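Side-chain contact in Ddb_g0293866 (Dictyostelium discoideum, PDB 5LW6), which probably binds poly-ADP-ribose through this macrodomain, one part of a longer protein thought to act in sensing DNA damage: residues S64-N69 with E149-L154. Sequence-based numbering, arbitrary orientation.
Sequences STFGFN and ESTWRL
The phenyl ring of Phe66 and the carboxylate of Glu149 meet where two loops of the macrodomain come together, each following one of the adjacent parallel strands 55-59 and 145-149 in the mixed central sheet. Their side chains run past each other in opposite directions, Glu149 stretched out beyond CG. OE1 of Glu149 lies over one face of the ring, displaced toward its rim and 3.7 Å from CD2 of Phe66. The carboxylate and ring planes are inclined by 47°, so the carboxylate neither lies flat on the ring nor stands upright to it. CB of Phe66 points toward 149-154, and with CG anti to the carbonyl carbon (chi1 -77°) the ring continues that way, bringing CZ to the backbone there. The carbonyl O of Ser150 lies at the edge, near the ring plane, 3.8 Å from CZ of Phe66, while the methyl CG2 of Thr151 approaches CZ obliquely. Phe66 itself occupies a type I turn running from Ser64 to Gly67, closed by Gly67 N bonding to Ser64 O at 3.0 Å. The backbone of Phe66 also hydrogen-bonds with Met222, in the segment between strand 213-217 and helix 237-253. Replacing Phe66 with an alanine would probably open a gap beside the Ser150 carbonyl and take away the aromatic face that OE1 of Glu149 lies over. The carboxylate is held at both oxygens: OE2 of Glu149 accepts a hydrogen bond from the backbone N of Ser62, and OE1 accepts from a water that joins the two loops. The water O lies 2.5 Å from OE1 of Glu149. This same water O accepts from the backbone N of Phe66 at 3.0 Å, and only weakly from Ser64 N.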
ATOM      1  N   SER A  64       1.222   8.608   8.540  1.00 22.23           N
ATOM      2  CA  SER A  64       2.309   9.308   9.322  1.00 25.51           C
ATOM      3  C   SER A  64       2.494  10.704   8.789  1.00 20.83           C
ATOM      4  O   SER A  64       1.764  11.653   9.205  1.00 22.32           O
ATOM      5  CB  SER A  64       3.568   8.473   9.393  1.00 25.10           C
ATOM      6  OG  SER A  64       3.666   7.714   8.208  1.00 33.98           O
ATOM      7  N   THR A  65       3.339  10.840   7.778  1.00 19.75           N
ATOM      8  CA  THR A  65       3.545  12.149   7.180  1.00 20.81           C
ATOM      9  C   THR A  65       2.276  12.858   6.718  1.00 20.00           C
ATOM     10  O   THR A  65       2.156  14.069   6.895  1.00 18.86           O
ATOM     11  CB  THR A  65       4.534  11.986   5.981  1.00 23.11           C
ATOM     12  OG1 THR A  65       5.776  11.491   6.494  1.00 25.11           O
ATOM     13  CG2 THR A  65       4.773  13.247   5.254  1.00 24.95           C
ATOM     14  N   PHE A  66       1.340  12.113   6.071  1.00 17.21           N
ATOM     15  CA  PHE A  66       0.050  12.700   5.610  1.00 17.10           C
ATOM     16  C   PHE A  66      -0.919  13.126   6.688  1.00 16.34           C
ATOM     17  O   PHE A  66      -1.939  13.829   6.438  1.00 17.09           O
ATOM     18  CB  PHE A  66      -0.629  11.748   4.618  1.00 17.80           C
ATOM     19  CG  PHE A  66      -0.009  11.788   3.231  1.00 21.38           C
ATOM     20  CD1 PHE A  66       1.190  12.424   2.994  1.00 21.43           C
ATOM     21  CD2 PHE A  66      -0.608  11.118   2.176  1.00 22.43           C
ATOM     22  CE1 PHE A  66       1.779  12.421   1.725  1.00 23.98           C
ATOM     23  CE2 PHE A  66      -0.016  11.081   0.904  1.00 25.58           C
ATOM     24  CZ  PHE A  66       1.191  11.732   0.671  1.00 24.71           C
ATOM     25  N   GLY A  67      -0.683  12.658   7.888  1.00 15.94           N
ATOM     26  CA  GLY A  67      -1.422  13.167   8.986  1.00 16.30           C
ATOM     27  C   GLY A  67      -2.879  12.807   9.077  1.00 17.51           C
ATOM     28  O   GLY A  67      -3.640  13.496   9.751  1.00 16.29           O
ATOM     29  N   PHE A  68      -3.289  11.666   8.529  1.00 16.74           N
ATOM     30  CA  PHE A  68      -4.684  11.316   8.576  1.00 15.61           C
ATOM     31  C   PHE A  68      -5.009  10.958  10.010  1.00 15.93           C
ATOM     32  O   PHE A  68      -4.191  10.376  10.701  1.00 16.38           O
ATOM     33  CB  PHE A  68      -4.992  10.122   7.692  1.00 15.90           C
ATOM     34  CG  PHE A  68      -6.405  10.046   7.244  1.00 14.59           C
ATOM     35  CD1 PHE A  68      -7.351   9.490   8.039  1.00 13.95           C
ATOM     36  CD2 PHE A  68      -6.809  10.546   5.996  1.00 14.62           C
ATOM     37  CE1 PHE A  68      -8.671   9.449   7.612  1.00 14.27           C
ATOM     38  CE2 PHE A  68      -8.106  10.427   5.550  1.00 14.89           C
ATOM     39  CZ  PHE A  68      -9.050   9.888   6.362  1.00 15.85           C
ATOM     40  N   ASN A  69      -6.191  11.341  10.462  1.00 15.78           N
ATOM     41  CA  ASN A  69      -6.646  11.016  11.810  1.00 15.79           C
ATOM     42  C   ASN A  69      -6.526   9.518  12.079  1.00 14.22           C
ATOM     43  O   ASN A  69      -7.031   8.696  11.324  1.00 14.74           O
ATOM     44  CB  ASN A  69      -8.081  11.487  11.984  1.00 17.17           C
ATOM     45  CG  ASN A  69      -8.672  11.075  13.296  1.00 19.79           C
ATOM     46  OD1 ASN A  69      -9.156   9.989  13.433  1.00 18.51           O
ATOM     47  ND2 ASN A  69      -8.640  11.951  14.265  1.00 21.97           N
ATOM     48  N   GLU A 149       3.441   5.082  -0.530  1.00 12.84           N
ATOM     49  CA  GLU A 149       2.598   6.287  -0.726  1.00 14.15           C
ATOM     50  C   GLU A 149       3.294   7.213  -1.723  1.00 14.35           C
ATOM     51  O   GLU A 149       4.524   7.283  -1.761  1.00 14.47           O
ATOM     52  CB  GLU A 149       2.424   7.009   0.556  1.00 17.62           C
ATOM     53  CG  GLU A 149       1.606   6.164   1.532  1.00 20.77           C
ATOM     54  CD  GLU A 149       1.205   6.879   2.839  1.00 27.92           C
ATOM     55  OE1 GLU A 149       1.411   8.140   3.011  1.00 33.13           O
ATOM     56  OE2 GLU A 149       0.770   6.157   3.740  1.00 30.02           O
ATOM     57  N   SER A 150       2.504   7.843  -2.543  1.00 13.24           N
ATOM     58  CA  SER A 150       3.000   8.773  -3.540  1.00 14.52           C
ATOM     59  C   SER A 150       2.058   9.981  -3.640  1.00 16.36           C
ATOM     60  O   SER A 150       1.157  10.188  -2.801  1.00 16.57           O
ATOM     61  CB  SER A 150       3.149   8.031  -4.878  1.00 15.18           C
ATOM     62  OG  SER A 150       3.767   8.841  -5.871  1.00 17.97           O
ATOM     63  N   THR A 151       2.277  10.807  -4.642  1.00 15.75           N
ATOM     64  CA  THR A 151       1.411  11.975  -4.847  1.00 17.13           C
ATOM     65  C   THR A 151       1.025  11.975  -6.314  1.00 15.58           C
ATOM     66  O   THR A 151       1.458  11.099  -7.092  1.00 13.93           O
ATOM     67  CB  THR A 151       2.161  13.311  -4.526  1.00 18.39           C
ATOM     68  OG1 THR A 151       3.113  13.585  -5.574  1.00 17.82           O
ATOM     69  CG2 THR A 151       2.877  13.307  -3.184  1.00 19.97           C
ATOM     70  N   TRP A 152       0.237  12.980  -6.710  1.00 16.22           N
ATOM     71  CA  TRP A 152      -0.268  13.007  -8.061  1.00 17.76           C
ATOM     72  C   TRP A 152       0.871  12.919  -9.102  1.00 16.55           C
ATOM     73  O   TRP A 152       0.680  12.390 -10.239  1.00 16.28           O
ATOM     74  CB  TRP A 152      -1.202  14.238  -8.300  1.00 20.14           C
ATOM     75  CG  TRP A 152      -0.499  15.502  -8.401  1.00 19.77           C
ATOM     76  CD1 TRP A 152      -0.136  16.289  -7.387  1.00 21.63           C
ATOM     77  CD2 TRP A 152       0.018  16.104  -9.609  1.00 21.75           C
ATOM     78  NE1 TRP A 152       0.599  17.369  -7.882  1.00 22.58           N
ATOM     79  CE2 TRP A 152       0.664  17.269  -9.242  1.00 22.11           C
ATOM     80  CE3 TRP A 152      -0.023  15.758 -10.954  1.00 23.53           C
ATOM     81  CZ2 TRP A 152       1.283  18.116 -10.180  1.00 25.72           C
ATOM     82  CZ3 TRP A 152       0.596  16.596 -11.880  1.00 26.83           C
ATOM     83  CH2 TRP A 152       1.217  17.768 -11.471  1.00 24.82           C
ATOM     84  N   ARG A 153       2.047  13.414  -8.722  1.00 17.51           N
ATOM     85  CA  ARG A 153       3.154  13.493  -9.669  1.00 16.82           C
ATOM     86  C   ARG A 153       3.759  12.142 -10.023  1.00 15.09           C
ATOM     87  O   ARG A 153       4.474  11.997 -10.998  1.00 13.90           O
ATOM     88  CB  ARG A 153       4.281  14.344  -9.106  1.00 22.81           C
ATOM     89  CG  ARG A 153       4.034  15.805  -8.905  1.00 29.28           C
ATOM     90  CD  ARG A 153       4.171  16.566 -10.210  1.00 38.01           C
ATOM     91  NE  ARG A 153       5.471  17.187 -10.536  1.00 43.01           N
ATOM     92  CZ  ARG A 153       5.979  18.264  -9.909  1.00 44.82           C
ATOM     93  NH1 ARG A 153       5.393  18.842  -8.832  1.00 42.05           N
ATOM     94  NH2 ARG A 153       7.120  18.735 -10.336  1.00 46.26           N
ATOM     95  N   LEU A 154       3.568  11.173  -9.140  1.00 13.44           N
ATOM     96  CA  LEU A 154       4.046   9.857  -9.359  1.00 14.01           C
ATOM     97  C   LEU A 154       5.594   9.814  -9.450  1.00 13.86           C
ATOM     98  O   LEU A 154       6.170   9.155 -10.298  1.00 14.40           O
ATOM     99  CB  LEU A 154       3.391   9.220 -10.573  1.00 13.54           C
ATOM    100  CG  LEU A 154       1.894   8.915 -10.484  1.00 14.44           C
ATOM    101  CD1 LEU A 154       1.497   8.145 -11.714  1.00 16.60           C
ATOM    102  CD2 LEU A 154       1.438   8.237  -9.151  1.00 14.44           C
TER
HETATM  103  O   HOH W   1       1.637   9.225   5.269  1.00 22.51           O